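Local atomic coordinates of phospho-2-dehydro-3-deoxyheptonate aldolase (Francisella tularensis, PDB entry 3TQK), a protein that probably catalyses the condensation of phosphoenolpyruvate with D-erythrose 4-phosphate to DAHP, the first step of chorismate biosynthesis. Residues 42-46 against 257-261; 62-68 against 315-319; 80-84 against 341-345; 160-164 against 182-186; 239-244 against 282-286. All coordinates share one frame; numbering follows the deposited sequence.

Contact 1 (42-46 against 257-261); sequences NIIHG and NTKVM
Lys259 N donates to Ile44 O over 2.8 Å, joining the C-terminal end of helix 27-45 to the residues that lead into strand 260-263 of the TIM barrel. This is the direct hydrogen bond of the contact. The same carbonyl oxygen also receives a CA-H...O approach from Thr258.

Apolar contacts flank this bond. Ile44 runs alongside Thr258, its CG2 3.5 Å from Thr258 CB. The methyl of Thr258 also rests over one face of the His45 ring, CG2 standing 4.0 Å from the ring centroid in a CH-pi contact. A chi1 of 60° leaves CG2 of Thr258 anti to the carbonyl carbon and facing the helix end, while OG1 bonds to Gly226 O at the start of the adjoining barrel strand 226-230.

Gly46 ends the helix in a Schellman motif at positive phi (91°), and its CA lies 4.1 Å from Lys259 CE. Beyond the helix end, one water bridges the two backbones, donating both to His45 O and to Asn257 O, the latter at 3.0 Å from the water oxygen.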
# COMPACT_ATOMS: atom_id res chain seq x y z
N ASN A 42 -14.60 -1.81 23.53
CA ASN A 42 -15.88 -2.36 23.97
C ASN A 42 -17.03 -1.98 23.04
O ASN A 42 -17.91 -2.80 22.79
CB ASN A 42 -16.19 -1.91 25.39
CG ASN A 42 -15.41 -2.70 26.42
OD1 ASN A 42 -15.37 -3.93 26.38
ND2 ASN A 42 -14.83 -2.00 27.39
N ILE A 43 -17.02 -0.76 22.54
CA ILE A 43 -18.00 -0.37 21.54
C ILE A 43 -17.83 -1.20 20.25
O ILE A 43 -18.80 -1.72 19.73
CB ILE A 43 -17.96 1.13 21.26
CG1 ILE A 43 -18.42 1.90 22.51
CG2 ILE A 43 -18.86 1.47 20.10
CD1 ILE A 43 -18.05 3.39 22.52
N ILE A 44 -16.59 -1.36 19.78
CA ILE A 44 -16.29 -2.12 18.55
C ILE A 44 -16.78 -3.57 18.63
O ILE A 44 -17.27 -4.13 17.64
CB ILE A 44 -14.76 -2.12 18.22
CG1 ILE A 44 -14.30 -0.74 17.74
CG2 ILE A 44 -14.42 -3.15 17.15
CD1 ILE A 44 -12.77 -0.52 17.76
N HIS A 45 -16.66 -4.17 19.82
CA HIS A 45 -17.05 -5.55 20.06
C HIS A 45 -18.49 -5.72 20.52
O HIS A 45 -18.96 -6.84 20.68
CB HIS A 45 -16.11 -6.18 21.09
CG HIS A 45 -14.78 -6.55 20.54
ND1 HIS A 45 -14.52 -7.78 19.99
CD2 HIS A 45 -13.62 -5.85 20.46
CE1 HIS A 45 -13.26 -7.83 19.59
NE2 HIS A 45 -12.69 -6.67 19.87
N GLY A 46 -19.19 -4.61 20.72
CA GLY A 46 -20.62 -4.65 21.01
C GLY A 46 -20.96 -4.71 22.48
O GLY A 46 -22.14 -4.80 22.83
N ASN A 257 -16.09 -10.78 14.77
CA ASN A 257 -17.33 -10.39 15.45
C ASN A 257 -17.41 -8.91 15.79
O ASN A 257 -18.37 -8.49 16.45
CB ASN A 257 -17.49 -11.22 16.71
CG ASN A 257 -17.51 -12.71 16.42
OD1 ASN A 257 -16.71 -13.46 16.97
ND2 ASN A 257 -18.41 -13.13 15.54
N THR A 258 -16.44 -8.12 15.33
CA THR A 258 -16.46 -6.67 15.53
C THR A 258 -17.53 -6.05 14.66
O THR A 258 -17.96 -6.65 13.67
CB THR A 258 -15.10 -6.03 15.20
OG1 THR A 258 -14.74 -6.28 13.83
CG2 THR A 258 -14.03 -6.57 16.13
N LYS A 259 -17.98 -4.86 15.04
CA LYS A 259 -19.09 -4.20 14.34
C LYS A 259 -18.61 -3.23 13.25
O LYS A 259 -17.42 -3.13 12.98
CB LYS A 259 -20.01 -3.48 15.34
CG LYS A 259 -20.45 -4.31 16.53
CD LYS A 259 -21.31 -5.49 16.18
CE LYS A 259 -22.01 -5.99 17.44
NZ LYS A 259 -23.04 -6.99 17.14
N VAL A 260 -19.56 -2.52 12.65
CA VAL A 260 -19.33 -1.69 11.47
C VAL A 260 -19.33 -0.21 11.82
O VAL A 260 -20.18 0.26 12.56
CB VAL A 260 -20.44 -1.93 10.41
CG1 VAL A 260 -20.33 -0.96 9.26
CG2 VAL A 260 -20.39 -3.37 9.90
N MSE A 261 -18.36 0.52 11.27
CA MSE A 261 -18.34 1.98 11.29
C MSE A 261 -18.69 2.51 9.89
O MSE A 261 -18.26 1.93 8.89
CB MSE A 261 -16.96 2.49 11.71
CG MSE A 261 -16.76 4.00 11.53
SE MSE A 261 -15.03 4.62 12.16
CE MSE A 261 -15.23 4.29 14.09
O HOH W 1 -18.54 -8.97 19.40

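Contact 2 (62-68 against 315-319); sequences DPAAAIE and TYGQS
Tyr316 sets its ring against the first turn of helix 63-80, with CE1 3.7 Å from the methyl CB of Ala65. The tyrosine comes from a type II beta turn, Thr315 to Gln318, that leads into the short, weakly bonded strand 318-319, so the contact joins a turn late in the TIM-barrel chain to the N-terminus of the helix that follows barrel strand 51-56. Tyr316 holds CG anti to its backbone N (chi1 177°), which carries the ring away from the turn and onto the helix.

Three residues at the helix start receive it. Ala65 touches the ring at CE1 and CZ, while its CA approaches the phenol oxygen. Asp62 brings OD2 3.7 Å from Tyr316 CE1, the carboxylate plane standing 79° to the ring. Asp62 is also the N-cap of the helix: OD1 accepts a weak bond from Ala65 N at 3.5 Å, leaving the other oxygen of the same carboxylate turned to the tyrosine. One turn beyond Ala65, Glu68 reaches out with an extended chain to the phenol end of the ring.

Gly317, at positive phi in the turn, brings its CA 4.4 Å from Ala65 CB, and its backbone is hydrogen-bonded to Val303. Leu302 also packs on Tyr316. The hydroxyl completes the contact: Tyr316 OH donates to Glu68 OE2 at 2.5 Å, with OE2 near the plane of the ring at its edge, while the hydroxyl itself stands 46° out of the carboxylate plane.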
# COMPACT_ATOMS: atom_id res chain seq x y z
N ASP A 62 -3.58 23.82 10.37
CA ASP A 62 -3.44 24.95 11.30
C ASP A 62 -3.65 24.44 12.73
O ASP A 62 -4.80 24.32 13.19
CB ASP A 62 -4.46 26.03 10.93
CG ASP A 62 -4.33 27.28 11.78
OD1 ASP A 62 -3.43 27.35 12.65
OD2 ASP A 62 -5.15 28.21 11.57
N PRO A 63 -2.55 24.13 13.44
CA PRO A 63 -2.64 23.54 14.79
C PRO A 63 -3.36 24.44 15.80
O PRO A 63 -4.06 23.92 16.67
CB PRO A 63 -1.18 23.34 15.20
CG PRO A 63 -0.40 23.38 13.90
CD PRO A 63 -1.15 24.28 13.00
N ALA A 64 -3.18 25.76 15.69
CA ALA A 64 -3.91 26.70 16.54
C ALA A 64 -5.42 26.64 16.29
O ALA A 64 -6.21 26.69 17.24
CB ALA A 64 -3.40 28.14 16.34
N ALA A 65 -5.82 26.54 15.03
CA ALA A 65 -7.24 26.38 14.71
C ALA A 65 -7.75 25.02 15.22
O ALA A 65 -8.87 24.92 15.70
CB ALA A 65 -7.48 26.52 13.21
N ALA A 66 -6.91 24.00 15.14
CA ALA A 66 -7.24 22.68 15.68
C ALA A 66 -7.50 22.71 17.20
O ALA A 66 -8.44 22.08 17.68
CB ALA A 66 -6.14 21.68 15.34
N ILE A 67 -6.67 23.44 17.94
CA ILE A 67 -6.89 23.61 19.37
C ILE A 67 -8.23 24.32 19.63
O ILE A 67 -9.02 23.85 20.46
CB ILE A 67 -5.72 24.40 20.03
CG1 ILE A 67 -4.44 23.55 20.07
CG2 ILE A 67 -6.10 24.88 21.44
CD1 ILE A 67 -4.48 22.39 21.04
N GLU A 68 -8.49 25.42 18.94
CA GLU A 68 -9.78 26.09 19.12
C GLU A 68 -10.96 25.17 18.83
O GLU A 68 -11.93 25.15 19.59
CB GLU A 68 -9.90 27.36 18.28
CG GLU A 68 -11.13 28.19 18.64
CD GLU A 68 -11.26 29.44 17.79
OE1 GLU A 68 -12.40 29.84 17.51
OE2 GLU A 68 -10.22 30.02 17.41
N THR A 315 -8.64 31.72 4.71
CA THR A 315 -9.73 31.86 5.67
C THR A 315 -9.40 30.99 6.90
O THR A 315 -9.09 29.81 6.76
CB THR A 315 -11.09 31.40 5.07
OG1 THR A 315 -11.43 32.22 3.94
CG2 THR A 315 -12.21 31.50 6.11
N TYR A 316 -9.44 31.61 8.08
CA TYR A 316 -9.20 30.89 9.33
C TYR A 316 -10.28 29.84 9.55
O TYR A 316 -11.46 30.08 9.27
CB TYR A 316 -9.16 31.87 10.52
CG TYR A 316 -8.99 31.21 11.89
CD1 TYR A 316 -7.73 30.77 12.32
CD2 TYR A 316 -10.08 31.03 12.74
CE1 TYR A 316 -7.57 30.17 13.58
CE2 TYR A 316 -9.92 30.43 13.99
CZ TYR A 316 -8.67 30.00 14.40
OH TYR A 316 -8.53 29.43 15.64
N GLY A 317 -9.85 28.67 10.01
CA GLY A 317 -10.77 27.60 10.42
C GLY A 317 -11.53 26.89 9.31
O GLY A 317 -12.45 26.13 9.59
N GLN A 318 -11.17 27.14 8.05
CA GLN A 318 -11.83 26.48 6.92
C GLN A 318 -10.91 25.43 6.27
O GLN A 318 -9.71 25.67 6.09
CB GLN A 318 -12.28 27.50 5.89
CG GLN A 318 -13.25 26.94 4.88
CD GLN A 318 -13.59 27.93 3.81
OE1 GLN A 318 -12.72 28.61 3.28
NE2 GLN A 318 -14.88 28.03 3.48
N SER A 319 -11.48 24.29 5.91
CA SER A 319 -10.70 23.21 5.33
C SER A 319 -9.95 23.65 4.08
O SER A 319 -10.47 24.37 3.24
CB SER A 319 -11.56 22.00 4.96
OG SER A 319 -10.76 20.96 4.43

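Contact 3 (80-84 against 341-345); sequences FHKDI and VQVRR
The guanidinium of Arg345 has Val341 CG1 over one face, near its rim and 3.4 Å above the plane, while Asp83 OD1 and Lys82 O sit at its edge. An extended run from CG to NE carries the group back past Val341 to the 80-84 segment. There NH2 donates to Lys82 O at 3.2 Å, in the carbonyl plane, and NH1 adds a weak bond to the same oxygen. NH1 also forms a salt bridge with Asp83 OD1 at 3.0 Å, within which the hydrogen bond is weak (130° at the hydrogen).

The other oxygen of Asp83 is taken by Gln342, whose NE2 donates to OD2 at 2.9 Å in a nearly straight bond. OD2 lies in the amide plane of Gln342, whereas NE2 approaches from 44° above the carboxylate plane. The buried aspartate is thus gripped at both oxygens from the last turn of helix 327-344 and the residue just after it. Alongside, Val341 CG2 lies 3.5 Å from Asp83 O.

Asp49 takes the NE of Arg345 in a second salt bridge. The arrangement is a polar tie, away from the metal site, between the C-terminal end of helix 327-344 and the loop entering strand 84-89, at the N-terminal end of the TIM-barrel strands.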
# COMPACT_ATOMS: atom_id res chain seq x y z
N PHE A 80 -23.11 14.57 25.90
CA PHE A 80 -23.41 13.40 25.09
C PHE A 80 -22.77 12.08 25.53
O PHE A 80 -23.03 11.05 24.91
CB PHE A 80 -22.99 13.66 23.64
CG PHE A 80 -23.74 14.77 22.99
CD1 PHE A 80 -25.10 14.65 22.74
CD2 PHE A 80 -23.09 15.94 22.61
CE1 PHE A 80 -25.80 15.67 22.14
CE2 PHE A 80 -23.78 16.96 22.00
CZ PHE A 80 -25.14 16.83 21.76
N HIS A 81 -21.97 12.12 26.59
CA HIS A 81 -21.05 11.02 26.89
C HIS A 81 -21.73 9.71 27.35
O HIS A 81 -21.12 8.64 27.29
CB HIS A 81 -20.02 11.46 27.94
CG HIS A 81 -20.58 11.53 29.32
ND1 HIS A 81 -21.21 12.66 29.82
CD2 HIS A 81 -20.62 10.61 30.31
CE1 HIS A 81 -21.61 12.42 31.06
NE2 HIS A 81 -21.26 11.19 31.38
N LYS A 82 -22.98 9.80 27.81
CA LYS A 82 -23.74 8.60 28.14
C LYS A 82 -24.17 7.84 26.88
O LYS A 82 -24.42 6.63 26.94
CB LYS A 82 -24.98 8.94 28.98
CG LYS A 82 -24.64 9.57 30.33
CD LYS A 82 -25.88 9.84 31.17
CE LYS A 82 -25.81 11.19 31.88
NZ LYS A 82 -27.07 11.51 32.63
N ASP A 83 -24.24 8.55 25.75
CA ASP A 83 -24.75 8.02 24.48
C ASP A 83 -23.70 7.85 23.39
O ASP A 83 -23.86 7.02 22.51
CB ASP A 83 -25.85 8.94 23.97
CG ASP A 83 -27.00 9.04 24.93
OD1 ASP A 83 -27.37 7.98 25.48
OD2 ASP A 83 -27.54 10.15 25.15
N ILE A 84 -22.63 8.62 23.48
CA ILE A 84 -21.69 8.79 22.38
C ILE A 84 -20.27 8.85 22.91
O ILE A 84 -20.02 9.51 23.92
CB ILE A 84 -22.00 10.13 21.67
CG1 ILE A 84 -23.07 9.95 20.61
CG2 ILE A 84 -20.79 10.70 21.00
CD1 ILE A 84 -23.48 11.30 20.02
N VAL A 341 -29.32 6.50 19.83
CA VAL A 341 -28.89 5.58 20.87
C VAL A 341 -29.96 5.46 21.96
O VAL A 341 -30.27 4.35 22.41
CB VAL A 341 -27.54 6.01 21.50
CG1 VAL A 341 -27.22 5.15 22.73
CG2 VAL A 341 -26.43 5.90 20.47
N GLN A 342 -30.56 6.58 22.37
CA GLN A 342 -31.60 6.53 23.40
C GLN A 342 -32.76 5.60 22.99
O GLN A 342 -33.23 4.80 23.80
CB GLN A 342 -32.10 7.93 23.74
CG GLN A 342 -31.05 8.77 24.48
CD GLN A 342 -31.29 10.27 24.36
OE1 GLN A 342 -32.40 10.71 24.09
NE2 GLN A 342 -30.25 11.05 24.58
N VAL A 343 -33.17 5.68 21.73
CA VAL A 343 -34.24 4.84 21.21
C VAL A 343 -33.78 3.39 21.05
O VAL A 343 -34.55 2.45 21.22
CB VAL A 343 -34.78 5.38 19.87
CG1 VAL A 343 -35.74 4.39 19.22
CG2 VAL A 343 -35.47 6.73 20.08
N ARG A 344 -32.50 3.22 20.72
CA ARG A 344 -31.93 1.90 20.64
C ARG A 344 -32.11 1.15 21.96
O ARG A 344 -32.46 -0.02 21.96
CB ARG A 344 -30.44 1.97 20.28
CG ARG A 344 -29.79 0.63 20.12
CD ARG A 344 -28.30 0.76 20.00
NE ARG A 344 -27.83 0.69 18.63
CZ ARG A 344 -26.56 0.80 18.27
NH1 ARG A 344 -25.62 1.01 19.19
NH2 ARG A 344 -26.22 0.71 16.99
N ARG A 345 -31.92 1.85 23.08
CA ARG A 345 -31.84 1.20 24.39
C ARG A 345 -33.15 0.68 24.99
O ARG A 345 -34.18 1.38 25.00
CB ARG A 345 -31.14 2.10 25.41
CG ARG A 345 -29.65 2.29 25.13
CD ARG A 345 -28.90 2.68 26.38
NE ARG A 345 -27.47 2.75 26.15
CZ ARG A 345 -26.76 3.87 26.06
NH1 ARG A 345 -27.33 5.07 26.20
NH2 ARG A 345 -25.45 3.79 25.85

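Contact 4 (160-164 against 182-186); sequences GARTV and FKNAT
A bridging water makes the shortest polar link between the segments, donating to Ala161 O at 2.7 Å and accepting from Thr186 N at 3.0 Å. It ties the turn after strand 156-159 to the loop leaving strand 179-183, and the rest of the contact is packing of side chains against backbone and against each other.

The methyl of Ala161 presses on the carbonyl of Asn184, CB to O 3.1 Å, and also meets Thr186 CG2. That same Thr186 CG2 lies 3.8 Å from Arg162 CG. Val164 repeats the pattern further along: its chi1 of 69° places CG1 between N and the carbonyl carbon and leaves CG2 anti to N. CG2 comes 3.1 Å from Lys183 O and also reaches the CB of Phe182, while CG1 of Val164 meets the CB of Ala185 at 4.3 Å. Lys183 returns the contact through its CB, 3.5 Å from Ala161 N, before its chain turns away to a salt bridge with Asp263.

The polar ends of the outer residues serve the dimer. Thr186 OG1 bonds to Glu165 of the second subunit, and Arg162 bonds through NE to the Glu165 backbone of that subunit as well as through NH1 to Arg96 of its own chain. Lys183 lies about 4 Å, side chain to side chain, from the manganese ligand His266. The contact therefore joins the C-terminal ends of two neighbouring parallel strands of a TIM barrel, where the loops after the strands border the metal site characteristic of this enzyme.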
# COMPACT_ATOMS: atom_id res chain seq x y z
N GLY A 160 -6.30 3.53 5.30
CA GLY A 160 -7.10 4.17 4.25
C GLY A 160 -7.52 3.24 3.14
O GLY A 160 -7.02 2.12 3.04
N ALA A 161 -8.45 3.69 2.32
CA ALA A 161 -8.98 2.90 1.21
C ALA A 161 -7.88 2.47 0.24
O ALA A 161 -7.97 1.40 -0.36
CB ALA A 161 -10.05 3.69 0.46
N ARG A 162 -6.88 3.32 0.08
CA ARG A 162 -5.82 3.10 -0.89
C ARG A 162 -4.76 2.09 -0.43
O ARG A 162 -3.98 1.62 -1.27
CB ARG A 162 -5.18 4.43 -1.26
CG ARG A 162 -6.05 5.24 -2.21
CD ARG A 162 -5.47 6.58 -2.57
NE ARG A 162 -4.08 6.50 -3.03
CZ ARG A 162 -3.44 7.48 -3.68
NH1 ARG A 162 -4.07 8.61 -3.98
NH2 ARG A 162 -2.17 7.31 -4.05
N THR A 163 -4.74 1.76 0.87
CA THR A 163 -3.75 0.84 1.42
C THR A 163 -4.38 -0.40 2.08
O THR A 163 -3.68 -1.15 2.76
CB THR A 163 -2.82 1.56 2.40
OG1 THR A 163 -3.60 2.37 3.28
CG2 THR A 163 -1.84 2.45 1.66
N VAL A 164 -5.67 -0.63 1.83
CA VAL A 164 -6.41 -1.70 2.48
C VAL A 164 -5.96 -3.09 2.00
O VAL A 164 -6.05 -4.06 2.76
CB VAL A 164 -7.96 -1.55 2.26
CG1 VAL A 164 -8.33 -1.80 0.82
CG2 VAL A 164 -8.72 -2.51 3.19
N PHE A 182 -10.45 -0.32 9.00
CA PHE A 182 -9.94 -0.47 7.64
C PHE A 182 -11.02 -0.06 6.65
O PHE A 182 -12.10 -0.65 6.61
CB PHE A 182 -9.60 -1.94 7.35
CG PHE A 182 -8.44 -2.48 8.15
CD1 PHE A 182 -8.60 -2.81 9.48
CD2 PHE A 182 -7.21 -2.68 7.56
CE1 PHE A 182 -7.53 -3.34 10.23
CE2 PHE A 182 -6.14 -3.22 8.31
CZ PHE A 182 -6.31 -3.54 9.63
N LYS A 183 -10.71 0.93 5.83
CA LYS A 183 -11.67 1.43 4.85
C LYS A 183 -11.85 0.44 3.70
O LYS A 183 -10.91 -0.26 3.33
CB LYS A 183 -11.21 2.80 4.34
CG LYS A 183 -11.32 3.88 5.41
CD LYS A 183 -11.38 5.29 4.84
CE LYS A 183 -12.40 6.15 5.59
NZ LYS A 183 -12.59 7.49 4.95
N ASN A 184 -13.06 0.35 3.16
CA ASN A 184 -13.25 -0.46 1.97
C ASN A 184 -12.49 0.18 0.82
O ASN A 184 -12.01 1.30 0.93
CB ASN A 184 -14.73 -0.69 1.65
CG ASN A 184 -15.45 0.55 1.20
OD1 ASN A 184 -15.25 1.03 0.08
ND2 ASN A 184 -16.35 1.05 2.04
N ALA A 185 -12.32 -0.57 -0.27
CA ALA A 185 -11.49 -0.13 -1.38
C ALA A 185 -12.11 1.06 -2.14
O ALA A 185 -13.32 1.27 -2.09
CB ALA A 185 -11.24 -1.30 -2.34
N THR A 186 -11.27 1.80 -2.87
CA THR A 186 -11.75 2.97 -3.61
C THR A 186 -12.83 2.60 -4.63
O THR A 186 -13.70 3.41 -4.93
CB THR A 186 -10.59 3.74 -4.30
OG1 THR A 186 -9.96 2.91 -5.28
CG2 THR A 186 -9.56 4.21 -3.28
O HOH W 2 -8.48 0.57 -2.91

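Contact 5 (239-244 against 282-286); sequences FSKEHV and DICEQ
Gln286 reaches from helix 276-289 to the start of helix 241-253: CB points at the 239-244 segment, CG lies anti to the carbonyl carbon (chi1 -77°), and the chain runs on extended to CD, 3.6 Å from Lys241 N, where the amide divides. OE1 lies 3.3 Å from Lys241 CA and also touches Val244 CG2, so the oxygen packs against carbon. NE2 donates to Phe239 O at 3.0 Å (160° at the hydrogen), on a lone pair and in the carbonyl plane, with the acceptor lying in the amide plane. A second bond from NE2 goes back to Asp282 OD1 on its own helix, at 2.9 Å. These two bonds fix the rotation of the amide.

Asp282 also meets the Phe239 ring at its edge, CG 3.7 Å from CE2, the carboxylate and ring planes standing 76° apart. A water accepts from Lys241 N and donates to Asp282 OD1 at 2.6 Å.

The two helices pack on the outside of the TIM barrel. Val244, Gln286 and Ile283 rest on Ile293 of strand 293-299, Phe239, Val244 and Ile283 on Ile262 of strand 260-263, and helix 327-344 touches Cys284 of the second helix.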
# COMPACT_ATOMS: atom_id res chain seq x y z
N PHE A 239 -23.74 2.98 2.70
CA PHE A 239 -24.19 3.28 4.06
C PHE A 239 -25.52 2.62 4.40
O PHE A 239 -25.87 2.54 5.58
CB PHE A 239 -24.29 4.80 4.28
CG PHE A 239 -25.30 5.49 3.40
CD1 PHE A 239 -24.89 6.18 2.27
CD2 PHE A 239 -26.65 5.47 3.71
CE1 PHE A 239 -25.81 6.82 1.45
CE2 PHE A 239 -27.58 6.09 2.89
CZ PHE A 239 -27.15 6.77 1.76
N SER A 240 -26.26 2.15 3.39
CA SER A 240 -27.60 1.59 3.60
C SER A 240 -27.60 0.28 4.38
O SER A 240 -26.59 -0.40 4.49
CB SER A 240 -28.31 1.34 2.26
OG SER A 240 -27.81 0.18 1.62
N LYS A 241 -28.78 -0.06 4.91
CA LYS A 241 -29.02 -1.31 5.63
C LYS A 241 -28.56 -2.53 4.82
O LYS A 241 -27.86 -3.39 5.35
CB LYS A 241 -30.51 -1.42 5.98
CG LYS A 241 -30.94 -2.69 6.72
CD LYS A 241 -30.40 -2.78 8.13
CE LYS A 241 -31.23 -3.76 8.97
NZ LYS A 241 -30.77 -3.87 10.39
N GLU A 242 -28.96 -2.58 3.55
CA GLU A 242 -28.54 -3.63 2.61
C GLU A 242 -27.03 -3.87 2.69
O GLU A 242 -26.57 -5.01 2.85
CB GLU A 242 -28.95 -3.22 1.18
CG GLU A 242 -28.59 -4.19 0.03
CD GLU A 242 -28.19 -3.49 -1.30
OE1 GLU A 242 -29.06 -2.83 -1.93
OE2 GLU A 242 -26.99 -3.62 -1.71
N HIS A 243 -26.26 -2.79 2.61
CA HIS A 243 -24.80 -2.84 2.59
C HIS A 243 -24.21 -3.23 3.96
O HIS A 243 -23.18 -3.92 4.04
CB HIS A 243 -24.23 -1.48 2.15
CG HIS A 243 -24.44 -1.18 0.70
ND1 HIS A 243 -25.47 -0.38 0.24
CD2 HIS A 243 -23.77 -1.59 -0.40
CE1 HIS A 243 -25.42 -0.32 -1.08
NE2 HIS A 243 -24.39 -1.04 -1.49
N VAL A 244 -24.86 -2.79 5.03
CA VAL A 244 -24.39 -3.11 6.37
C VAL A 244 -24.59 -4.60 6.67
O VAL A 244 -23.67 -5.23 7.19
CB VAL A 244 -25.08 -2.23 7.44
CG1 VAL A 244 -24.65 -2.67 8.83
CG2 VAL A 244 -24.74 -0.76 7.20
N ASP A 282 -30.03 8.36 7.74
CA ASP A 282 -30.24 6.95 7.40
C ASP A 282 -29.56 6.05 8.43
O ASP A 282 -30.12 5.03 8.86
CB ASP A 282 -29.69 6.67 5.99
CG ASP A 282 -30.13 5.32 5.44
OD1 ASP A 282 -29.65 4.28 5.93
OD2 ASP A 282 -30.92 5.30 4.47
N ILE A 283 -28.36 6.43 8.83
CA ILE A 283 -27.59 5.65 9.82
C ILE A 283 -28.26 5.65 11.20
O ILE A 283 -28.28 4.64 11.89
CB ILE A 283 -26.13 6.16 9.91
CG1 ILE A 283 -25.39 5.89 8.60
CG2 ILE A 283 -25.40 5.50 11.07
CD1 ILE A 283 -24.04 6.52 8.52
N CYS A 284 -28.80 6.79 11.61
CA CYS A 284 -29.50 6.90 12.90
C CYS A 284 -30.73 6.01 12.94
O CYS A 284 -30.97 5.33 13.94
CB CYS A 284 -29.86 8.34 13.21
SG CYS A 284 -28.40 9.32 13.57
N GLU A 285 -31.50 6.00 11.85
CA GLU A 285 -32.67 5.12 11.76
C GLU A 285 -32.23 3.67 11.95
O GLU A 285 -32.90 2.90 12.64
CB GLU A 285 -33.42 5.31 10.44
CG GLU A 285 -34.59 4.34 10.20
CD GLU A 285 -35.85 4.62 11.05
OE1 GLU A 285 -35.88 5.61 11.82
OE2 GLU A 285 -36.82 3.84 10.92
N GLN A 286 -31.09 3.31 11.34
CA GLN A 286 -30.57 1.95 11.47
C GLN A 286 -30.13 1.66 12.90
O GLN A 286 -30.44 0.61 13.44
CB GLN A 286 -29.39 1.72 10.52
CG GLN A 286 -29.77 1.50 9.08
CD GLN A 286 -28.55 1.24 8.22
OE1 GLN A 286 -27.90 0.20 8.36
NE2 GLN A 286 -28.21 2.18 7.36
O HOH W 3 -30.70 2.05 5.18
O HOH W 4 -31.55 -1.29 11.71

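All five contacts lie in or around one eight-stranded parallel barrel. Contact 4 joins neighbouring strands 156-159 and 179-183 through their following loops, beside the manganese site and the subunit interface. Contacts 1, 3 and 5 gather on another part of the wall, their centres 15 to 17 Å apart; helix 241-253 of contact 5 is followed, after a short loop, by strand 260-263 of contact 1. Contact 2 lies apart, its centre 32 Å from that of contact 1. Along the chain contacts 1, 2 and 3 alternate, so early helices and the loops after them meet residues 211 or more positions later. Contact 4 nests within all three; contact 5 follows it, crosses contact 1 and nests within contacts 2 and 3.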